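PDB 3VIU: phosphoribosylformylglycinamidine synthase 2, which belongs to the AIR synthase-related (PurM-like) family, pairs two N-terminal-type with two C-terminal-type domains in a single chain, and here holds ADP and magnesium. Local coordinates for residues 107-111 / 305-309; 115-121 / 175-181; 243-248 / 323-329. One frame throughout, in Å; residues are numbered along the deposited sequence.

Contact 1. Residues 107-111 / 305-309; sequences LRDIM and QERMV. With ADP (adenosine-5'-diphosphate), chain B.
R108 leaves its helix toward Q305 and E306, its chain bent at the third torsion (chi3 -73°), and presents the guanidinium to the loop before strand 307-312. Its NH1 donates to Q305 OE1 over 2.9 Å. The donor stands 48° out of the amide plane, well away from the direction of either lone pair. E306 N lies over one guanidinium face, 3.5 Å from R108 NH2; as both are donors, this is contact without a hydrogen bond. The R108 NH2 to E306 OE2 salt bridge is long at 3.7 Å, and that carboxylate is held more firmly by Y148 and the backbone N of D234. A water in the guanidinium plane donates to Q305 OE1 at 2.6 Å and makes weak bonds to R108 NH2 and E306 OE2. The contact joins helix 95-112 of the first N-terminal-type domain to a strand of the first C-terminal-type domain, their local axes crossing at -23°, making an interdomain seam beside the nucleotide pocket. D109, a residue of the ADP pocket, brings OD1 to 3.1 Å from ADP O3B, a close approach of two oxygens and not a hydrogen bond; K83, a weak, long partner of D109, also bonds the ligand. One helical turn on from R108, the seam becomes apolar: SE of selenomethionine M111 meets CE of selenomethionine M308 at 3.6 Å, the M308 chain being bent at its second and third torsions.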
loop_
_atom_site.group_PDB
_atom_site.type_symbol
_atom_site.label_atom_id
_atom_site.label_comp_id
_atom_site.label_asym_id
_atom_site.label_seq_id
_atom_site.Cartn_x
_atom_site.Cartn_y
_atom_site.Cartn_z
ATOM N N LEU A 107 0.835 11.642 1.391
ATOM C CA LEU A 107 1.331 12.357 2.564
ATOM C C LEU A 107 0.274 13.303 3.122
ATOM O O LEU A 107 0.109 13.419 4.341
ATOM C CB LEU A 107 2.579 13.157 2.192
ATOM C CG LEU A 107 3.962 12.734 2.693
ATOM C CD1 LEU A 107 4.033 11.241 2.932
ATOM C CD2 LEU A 107 5.000 13.188 1.659
ATOM N N ARG A 108 -0.434 13.982 2.224
ATOM C CA ARG A 108 -1.468 14.918 2.631
ATOM C C ARG A 108 -2.670 14.216 3.262
ATOM O O ARG A 108 -3.268 14.739 4.200
ATOM C CB ARG A 108 -1.903 15.778 1.437
ATOM C CG ARG A 108 -0.839 16.791 1.012
ATOM C CD ARG A 108 -1.404 17.824 0.054
ATOM N NE ARG A 108 -1.641 17.281 -1.276
ATOM C CZ ARG A 108 -0.682 17.039 -2.167
ATOM N NH1 ARG A 108 -0.996 16.541 -3.356
ATOM N NH2 ARG A 108 0.588 17.305 -1.873
ATOM N N ASP A 109 -3.014 13.029 2.761
ATOM C CA ASP A 109 -4.133 12.278 3.325
ATOM C C ASP A 109 -3.842 11.910 4.774
ATOM O O ASP A 109 -4.724 11.949 5.625
ATOM C CB ASP A 109 -4.389 10.984 2.548
ATOM C CG ASP A 109 -5.031 11.224 1.203
ATOM O OD1 ASP A 109 -5.924 12.093 1.112
ATOM O OD2 ASP A 109 -4.654 10.530 0.237
ATOM N N ILE A 110 -2.598 11.536 5.043
ATOM C CA ILE A 110 -2.184 11.154 6.382
ATOM C C ILE A 110 -2.121 12.383 7.288
ATOM O O ILE A 110 -2.503 12.321 8.454
ATOM C CB ILE A 110 -0.809 10.467 6.339
ATOM C CG1 ILE A 110 -0.888 9.215 5.453
ATOM C CG2 ILE A 110 -0.325 10.166 7.744
ATOM C CD1 ILE A 110 -2.049 8.309 5.754
HETATM N N MSE A 111 -1.643 13.500 6.747
HETATM C CA MSE A 111 -1.552 14.746 7.506
HETATM C C MSE A 111 -2.923 15.248 7.917
HETATM O O MSE A 111 -3.091 15.776 9.016
HETATM C CB MSE A 111 -0.942 15.867 6.676
HETATM C CG MSE A 111 0.508 15.767 6.315
HETATM SE SE MSE A 111 0.856 17.296 5.164
HETATM C CE MSE A 111 1.409 16.367 3.558
ATOM N N GLN A 305 -0.819 20.796 -6.839
ATOM C CA GLN A 305 -0.265 20.155 -5.651
ATOM C C GLN A 305 -0.142 21.060 -4.433
ATOM O O GLN A 305 -0.277 22.283 -4.528
ATOM C CB GLN A 305 1.113 19.566 -5.961
ATOM C CG GLN A 305 1.138 18.575 -7.110
ATOM C CD GLN A 305 0.321 17.335 -6.828
ATOM O OE1 GLN A 305 0.514 16.667 -5.816
ATOM N NE2 GLN A 305 -0.594 17.018 -7.730
ATOM N N GLU A 306 0.141 20.422 -3.300
ATOM C CA GLU A 306 0.299 21.066 -1.997
ATOM C C GLU A 306 -0.725 22.135 -1.634
ATOM O O GLU A 306 -0.366 23.258 -1.268
ATOM C CB GLU A 306 1.719 21.635 -1.818
ATOM C CG GLU A 306 2.502 21.855 -3.084
ATOM C CD GLU A 306 3.187 20.598 -3.600
ATOM O OE1 GLU A 306 3.656 20.638 -4.755
ATOM O OE2 GLU A 306 3.268 19.584 -2.870
ATOM N N ARG A 307 -2.001 21.777 -1.730
ATOM C CA ARG A 307 -3.086 22.683 -1.365
ATOM C C ARG A 307 -3.846 22.015 -0.223
ATOM O O ARG A 307 -4.013 20.792 -0.209
ATOM C CB ARG A 307 -4.009 22.951 -2.553
ATOM C CG ARG A 307 -3.442 23.941 -3.554
ATOM C CD ARG A 307 -4.470 24.237 -4.618
ATOM N NE ARG A 307 -4.897 23.011 -5.284
ATOM C CZ ARG A 307 -5.954 22.925 -6.087
ATOM N NH1 ARG A 307 -6.700 23.997 -6.328
ATOM N NH2 ARG A 307 -6.267 21.762 -6.640
HETATM N N MSE A 308 -4.307 22.820 0.727
HETATM C CA MSE A 308 -4.990 22.287 1.896
HETATM C C MSE A 308 -6.196 23.127 2.330
HETATM O O MSE A 308 -6.158 24.358 2.304
HETATM C CB MSE A 308 -3.980 22.208 3.051
HETATM C CG MSE A 308 -4.311 21.208 4.139
HETATM SE SE MSE A 308 -3.901 19.384 3.590
HETATM C CE MSE A 308 -2.144 19.196 4.403
ATOM N N VAL A 309 -7.261 22.445 2.737
ATOM C CA VAL A 309 -8.473 23.094 3.220
ATOM C C VAL A 309 -8.531 22.922 4.746
ATOM O O VAL A 309 -8.334 21.816 5.250
ATOM C CB VAL A 309 -9.733 22.446 2.595
ATOM C CG1 VAL A 309 -10.978 22.907 3.323
ATOM C CG2 VAL A 309 -9.828 22.820 1.126
HETATM P PB ADP B . -8.418 10.434 -1.803
HETATM O O1B ADP B . -8.972 10.806 -3.135
HETATM O O2B ADP B . -7.013 9.675 -2.006
HETATM O O3B ADP B . -8.204 11.841 -0.899
HETATM P PA ADP B . -10.426 8.599 -2.015
HETATM O O1A ADP B . -11.649 9.395 -2.309
HETATM O O2A ADP B . -9.666 8.275 -3.409
HETATM O O3A ADP B . -9.451 9.446 -1.000
HETATM O "O5'" ADP B . -10.784 7.169 -1.309
HETATM C "C5'" ADP B . -12.195 7.111 -1.023
HETATM C "C4'" ADP B . -12.506 6.558 0.399
HETATM O "O4'" ADP B . -12.903 5.150 0.338
HETATM C "C3'" ADP B . -11.309 6.610 1.383
HETATM O "O3'" ADP B . -11.792 6.829 2.715
HETATM C "C2'" ADP B . -10.654 5.239 1.210
HETATM O "O2'" ADP B . -9.890 4.854 2.356
HETATM C "C1'" ADP B . -11.846 4.319 0.935
HETATM N N9 ADP B . -11.481 3.214 0.038
HETATM C C8 ADP B . -11.301 3.290 -1.315
HETATM N N7 ADP B . -10.986 2.124 -1.800
HETATM C C5 ADP B . -10.942 1.221 -0.798
HETATM C C6 ADP B . -10.663 -0.167 -0.710
HETATM N N6 ADP B . -10.348 -0.894 -1.844
HETATM N N1 ADP B . -10.713 -0.764 0.502
HETATM C C2 ADP B . -11.016 -0.076 1.614
HETATM N N3 ADP B . -11.285 1.230 1.573
HETATM C C4 ADP B . -11.259 1.909 0.405
HETATM O O HOH W 1 2.673 16.680 -4.362
#

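Contact 2. Residues 115-121 / 175-181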
loop_
_atom_site.group_PDB
_atom_site.type_symbol
_atom_site.label_atom_id
_atom_site.label_comp_id
_atom_site.label_asym_id
_atom_site.label_seq_id
_atom_site.Cartn_x
_atom_site.Cartn_y
_atom_site.Cartn_z
ATOM N N ALA A 115 -1.934 13.306 11.746
ATOM C CA ALA A 115 -0.846 12.371 12.010
ATOM C C ALA A 115 0.399 12.797 11.250
ATOM O O ALA A 115 0.341 13.093 10.057
ATOM C CB ALA A 115 -1.248 10.971 11.594
ATOM N N ARG A 116 1.524 12.839 11.954
ATOM C CA ARG A 116 2.778 13.214 11.331
ATOM C C ARG A 116 3.346 11.997 10.606
ATOM O O ARG A 116 3.574 10.950 11.212
ATOM C CB ARG A 116 3.760 13.698 12.394
ATOM C CG ARG A 116 5.156 13.948 11.884
ATOM C CD ARG A 116 6.073 14.354 13.027
ATOM N NE ARG A 116 5.757 15.689 13.529
ATOM C CZ ARG A 116 6.148 16.814 12.940
ATOM N NH1 ARG A 116 6.877 16.767 11.830
ATOM N NH2 ARG A 116 5.806 17.988 13.456
ATOM N N PRO A 117 3.557 12.114 9.289
ATOM C CA PRO A 117 4.103 11.027 8.467
ATOM C C PRO A 117 5.431 10.501 9.013
ATOM O O PRO A 117 6.376 11.262 9.173
ATOM C CB PRO A 117 4.270 11.687 7.104
ATOM C CG PRO A 117 3.125 12.651 7.072
ATOM C CD PRO A 117 3.179 13.265 8.450
ATOM N N ILE A 118 5.506 9.203 9.291
ATOM C CA ILE A 118 6.737 8.634 9.820
ATOM C C ILE A 118 7.344 7.646 8.853
ATOM O O ILE A 118 8.487 7.215 9.030
ATOM C CB ILE A 118 6.521 7.911 11.189
ATOM C CG1 ILE A 118 5.557 6.728 11.022
ATOM C CG2 ILE A 118 6.004 8.900 12.220
ATOM C CD1 ILE A 118 5.262 5.969 12.318
ATOM N N ALA A 119 6.586 7.277 7.827
ATOM C CA ALA A 119 7.109 6.333 6.859
ATOM C C ALA A 119 6.312 6.219 5.566
ATOM O O ALA A 119 5.100 6.453 5.533
ATOM C CB ALA A 119 7.233 4.970 7.505
ATOM N N LEU A 120 7.027 5.855 4.503
ATOM C CA LEU A 120 6.454 5.638 3.178
ATOM C C LEU A 120 6.884 4.259 2.685
ATOM O O LEU A 120 7.998 3.819 2.956
ATOM C CB LEU A 120 6.945 6.695 2.182
ATOM C CG LEU A 120 6.305 8.084 2.274
ATOM C CD1 LEU A 120 7.119 9.088 1.480
ATOM C CD2 LEU A 120 4.876 8.012 1.770
ATOM N N LEU A 121 5.984 3.569 1.999
ATOM C CA LEU A 121 6.291 2.265 1.424
ATOM C C LEU A 121 5.768 2.312 -0.005
ATOM O O LEU A 121 4.665 2.797 -0.249
ATOM C CB LEU A 121 5.614 1.122 2.194
ATOM C CG LEU A 121 6.060 0.824 3.632
ATOM C CD1 LEU A 121 5.374 1.791 4.591
ATOM C CD2 LEU A 121 5.698 -0.619 4.001
ATOM N N ALA A 175 1.564 4.132 -3.424
ATOM C CA ALA A 175 2.364 4.590 -2.301
ATOM C C ALA A 175 1.570 4.490 -1.009
ATOM O O ALA A 175 0.422 4.930 -0.926
ATOM C CB ALA A 175 2.823 6.023 -2.526
HETATM N N MSE A 176 2.187 3.897 0.000
HETATM C CA MSE A 176 1.548 3.746 1.290
HETATM C C MSE A 176 2.235 4.693 2.265
HETATM O O MSE A 176 3.441 4.910 2.174
HETATM C CB MSE A 176 1.692 2.305 1.766
HETATM C CG MSE A 176 1.035 2.008 3.093
HETATM SE SE MSE A 176 1.384 0.160 3.595
HETATM C CE MSE A 176 0.762 0.198 5.428
ATOM N N CYS A 177 1.469 5.270 3.187
ATOM C CA CYS A 177 2.050 6.168 4.164
ATOM C C CYS A 177 1.605 5.889 5.602
ATOM O O CYS A 177 0.449 5.576 5.860
ATOM C CB CYS A 177 1.739 7.617 3.794
ATOM S SG CYS A 177 2.554 8.823 4.879
ATOM N N LEU A 178 2.549 6.000 6.533
ATOM C CA LEU A 178 2.286 5.795 7.952
ATOM C C LEU A 178 2.500 7.105 8.704
ATOM O O LEU A 178 3.502 7.795 8.491
ATOM C CB LEU A 178 3.233 4.739 8.539
ATOM C CG LEU A 178 2.632 3.385 8.898
ATOM C CD1 LEU A 178 2.286 2.632 7.632
ATOM C CD2 LEU A 178 3.615 2.597 9.734
ATOM N N GLY A 179 1.561 7.448 9.581
ATOM C CA GLY A 179 1.688 8.664 10.359
ATOM C C GLY A 179 1.274 8.409 11.794
ATOM O O GLY A 179 0.385 7.587 12.046
ATOM N N LEU A 180 1.918 9.080 12.747
ATOM C CA LEU A 180 1.540 8.883 14.137
ATOM C C LEU A 180 0.999 10.156 14.745
ATOM O O LEU A 180 1.294 11.264 14.291
ATOM C CB LEU A 180 2.704 8.333 14.983
ATOM C CG LEU A 180 3.851 9.172 15.550
ATOM C CD1 LEU A 180 3.336 10.322 16.393
ATOM C CD2 LEU A 180 4.721 8.279 16.413
ATOM N N LEU A 181 0.191 9.983 15.778
ATOM C CA LEU A 181 -0.413 11.102 16.468
ATOM C C LEU A 181 -0.904 10.654 17.829
ATOM O O LEU A 181 -0.956 9.459 18.133
ATOM C CB LEU A 181 -1.597 11.637 15.662
ATOM C CG LEU A 181 -2.782 10.679 15.503
ATOM C CD1 LEU A 181 -3.981 11.450 14.978
ATOM C CD2 LEU A 181 -2.425 9.537 14.562
#
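With chi1 at 62°, I118 holds CG1 between its backbone N and carbonyl carbon, which sets CG1 3.4 Å from L178 O while CG2 reaches L180 CG at 4.0 Å; the side chains of I118 and L180 (chi1 80°) cross at about a right angle. I118 also interrupts the regular antiparallel pairing: L178 O accepts from both I118 N at 2.6 Å and A119 N at 3.2 Å, and the register moves by one residue between the P117-G179 and A119-L178 pairs. Two residues facing one define a classic beta bulge. Beyond it the ladder resumes, with L178 N bonded to A119 O at 2.8 Å and a reciprocal pair linking L121 and M176. P117 falls in a non-hydrogen-bonded pair, so its missing N-H costs no bond to strand 172-182. At the start of the segment, A115 CB packs on L181 CD2 at 3.5 Å. In the six-stranded mixed sheet of the first N-terminal-type domain, strand 172-182 lies between 78-86 and 116-126, and 116-126 has the outermost strand 156-163 on its other side. Chemically the join is a backbone ladder flanked by mainly apolar groups, the charged end of R116 leading away to E243, so its directionality comes from the main chain.

Contact 3. Residues 243-248 / 323-329; sequences EATLEA and VFGRWGL
E247 divides its carboxylate between two unlike donors: OE1 takes two nitrogens of R326, NE and NH2, in a salt bridge, while OE2 takes the indole N-H of W327. R326 approaches side-on, NE at 3.0 Å and NH2 at 2.9 Å from E247 OE1, both from the same face of the carboxylate and with OE1 in the guanidinium plane. The W327 NE1 to E247 OE2 bond is short, 2.6 Å; OE2 lies near the indole plane, but NE1 comes from 36° above the carboxylate, whose plane is turned 79° from the ring. An extended chain, CG anti to the backbone N (chi1 177°), carries the E247 carboxylate out to this pair, and three donated bonds limit its rotation. One helical turn earlier, E243 lays its aliphatic part over the face of the indole, CG 3.4 Å from W327 CZ3, while its carboxylate turns to K239 and R116. A244 CB sits centrally over the F324 ring, 3.6 Å from its centroid, a CH-pi contact. V323 wedges in beside them, its CG1 4.0 Å from A248 CB. Polar bonds therefore lie toward the more exposed side, and the buried side is largely apolar: F324 also touches L310, and T245, its OG1 bonded to L241 O, touches M308. After W327 the chain turns at G328, and L329 comes back to A244. With positive phi at G328, L329 N bonded to F324 O and G328 N to G325 O, this is a Schellman motif closing helix 317-326 where it packs with helix 235-250 against the mixed sheet of the first C-terminal-type domain.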
loop_
_atom_site.group_PDB
_atom_site.type_symbol
_atom_site.label_atom_id
_atom_site.label_comp_id
_atom_site.label_asym_id
_atom_site.label_seq_id
_atom_site.Cartn_x
_atom_site.Cartn_y
_atom_site.Cartn_z
ATOM N N GLU A 243 4.026 20.934 8.552
ATOM C CA GLU A 243 4.246 21.445 9.906
ATOM C C GLU A 243 3.089 22.304 10.405
ATOM O O GLU A 243 2.618 22.140 11.530
ATOM C CB GLU A 243 5.531 22.273 9.975
ATOM C CG GLU A 243 6.802 21.490 9.729
ATOM C CD GLU A 243 6.924 20.269 10.619
ATOM O OE1 GLU A 243 6.363 20.290 11.735
ATOM O OE2 GLU A 243 7.594 19.297 10.205
ATOM N N ALA A 244 2.634 23.220 9.560
ATOM C CA ALA A 244 1.544 24.113 9.920
ATOM C C ALA A 244 0.266 23.350 10.223
ATOM O O ALA A 244 -0.376 23.575 11.256
ATOM C CB ALA A 244 1.297 25.108 8.796
ATOM N N THR A 245 -0.105 22.449 9.320
ATOM C CA THR A 245 -1.319 21.669 9.502
ATOM C C THR A 245 -1.225 20.855 10.781
ATOM O O THR A 245 -2.154 20.852 11.591
ATOM C CB THR A 245 -1.560 20.726 8.302
ATOM O OG1 THR A 245 -1.699 21.511 7.110
ATOM C CG2 THR A 245 -2.836 19.885 8.514
ATOM N N LEU A 246 -0.094 20.175 10.966
ATOM C CA LEU A 246 0.116 19.363 12.156
ATOM C C LEU A 246 0.086 20.215 13.420
ATOM O O LEU A 246 -0.522 19.828 14.415
ATOM C CB LEU A 246 1.447 18.615 12.079
ATOM C CG LEU A 246 1.601 17.476 11.069
ATOM C CD1 LEU A 246 3.039 16.972 11.098
ATOM C CD2 LEU A 246 0.641 16.350 11.394
ATOM N N GLU A 247 0.737 21.374 13.394
ATOM C CA GLU A 247 0.733 22.217 14.579
ATOM C C GLU A 247 -0.684 22.708 14.816
ATOM O O GLU A 247 -1.203 22.630 15.930
ATOM C CB GLU A 247 1.682 23.407 14.422
ATOM C CG GLU A 247 1.650 24.355 15.625
ATOM C CD GLU A 247 2.709 25.445 15.572
ATOM O OE1 GLU A 247 2.534 26.465 16.275
ATOM O OE2 GLU A 247 3.715 25.282 14.844
ATOM N N ALA A 248 -1.313 23.201 13.757
ATOM C CA ALA A 248 -2.676 23.689 13.856
ATOM C C ALA A 248 -3.565 22.664 14.573
ATOM O O ALA A 248 -4.303 23.010 15.495
ATOM C CB ALA A 248 -3.229 23.989 12.456
ATOM N N VAL A 323 -0.657 30.303 13.349
ATOM C CA VAL A 323 0.052 29.045 13.192
ATOM C C VAL A 323 0.748 29.044 11.835
ATOM O O VAL A 323 1.944 28.778 11.749
ATOM C CB VAL A 323 -0.894 27.835 13.261
ATOM C CG1 VAL A 323 -0.151 26.574 12.834
ATOM C CG2 VAL A 323 -1.407 27.662 14.677
ATOM N N PHE A 324 0.007 29.353 10.777
ATOM C CA PHE A 324 0.606 29.372 9.451
ATOM C C PHE A 324 1.592 30.507 9.299
ATOM O O PHE A 324 2.576 30.381 8.576
ATOM C CB PHE A 324 -0.471 29.443 8.369
ATOM C CG PHE A 324 -1.116 28.124 8.096
ATOM C CD1 PHE A 324 -1.822 27.464 9.096
ATOM C CD2 PHE A 324 -0.968 27.507 6.862
ATOM C CE1 PHE A 324 -2.362 26.212 8.872
ATOM C CE2 PHE A 324 -1.503 26.252 6.627
ATOM C CZ PHE A 324 -2.202 25.600 7.631
ATOM N N GLY A 325 1.333 31.615 9.983
ATOM C CA GLY A 325 2.250 32.738 9.911
ATOM C C GLY A 325 3.613 32.302 10.428
ATOM O O GLY A 325 4.645 32.641 9.855
ATOM N N ARG A 326 3.608 31.530 11.512
ATOM C CA ARG A 326 4.846 31.040 12.105
ATOM C C ARG A 326 5.669 30.190 11.137
ATOM O O ARG A 326 6.903 30.198 11.193
ATOM C CB ARG A 326 4.549 30.235 13.374
ATOM C CG ARG A 326 4.145 31.090 14.559
ATOM C CD ARG A 326 4.332 30.332 15.860
ATOM N NE ARG A 326 3.225 29.430 16.160
ATOM C CZ ARG A 326 2.035 29.832 16.594
ATOM N NH1 ARG A 326 1.796 31.124 16.778
ATOM N NH2 ARG A 326 1.088 28.939 16.856
ATOM N N TRP A 327 4.993 29.457 10.254
ATOM C CA TRP A 327 5.696 28.625 9.279
ATOM C C TRP A 327 5.856 29.322 7.926
ATOM O O TRP A 327 6.136 28.684 6.916
ATOM C CB TRP A 327 4.986 27.277 9.111
ATOM C CG TRP A 327 5.073 26.442 10.349
ATOM C CD1 TRP A 327 4.179 26.409 11.385
ATOM C CD2 TRP A 327 6.167 25.600 10.736
ATOM N NE1 TRP A 327 4.652 25.606 12.394
ATOM C CE2 TRP A 327 5.870 25.096 12.023
ATOM C CE3 TRP A 327 7.374 25.227 10.123
ATOM C CZ2 TRP A 327 6.738 24.232 12.714
ATOM C CZ3 TRP A 327 8.240 24.369 10.809
ATOM C CH2 TRP A 327 7.914 23.882 12.092
ATOM N N GLY A 328 5.686 30.640 7.922
ATOM C CA GLY A 328 5.836 31.406 6.698
ATOM C C GLY A 328 4.806 31.131 5.622
ATOM O O GLY A 328 5.078 31.330 4.443
ATOM N N LEU A 329 3.619 30.686 6.018
ATOM C CA LEU A 329 2.564 30.392 5.053
ATOM C C LEU A 329 1.309 31.250 5.211
ATOM O O LEU A 329 0.933 31.636 6.324
ATOM C CB LEU A 329 2.167 28.916 5.143
ATOM C CG LEU A 329 3.175 27.880 4.648
ATOM C CD1 LEU A 329 2.693 26.483 5.016
ATOM C CD2 LEU A 329 3.350 28.025 3.142
#

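The three contacts run outward from the middle of the chain: the centres of contacts 2, 1 and 3 lie about 11, 18 and 29 Å from its centre. Contacts 1 and 2 are buried; contact 3 is mostly buried, with R326 exposed. Contact 2 is a backbone ladder within one domain, contact 1 a seam of one arginine's polar bonds and a selenomethionine pair between domains, and contact 3 a helix packing with rings and a charged rim. Helix 95-112 connects the first two, L107 CD1 lying 3.4 Å from C177 SG. Helix 235-250 ties contact 3 to both of the others: T245 CG2 lies 4.1 Å from M111 O, and L246 CD2 3.5 Å from A115 O.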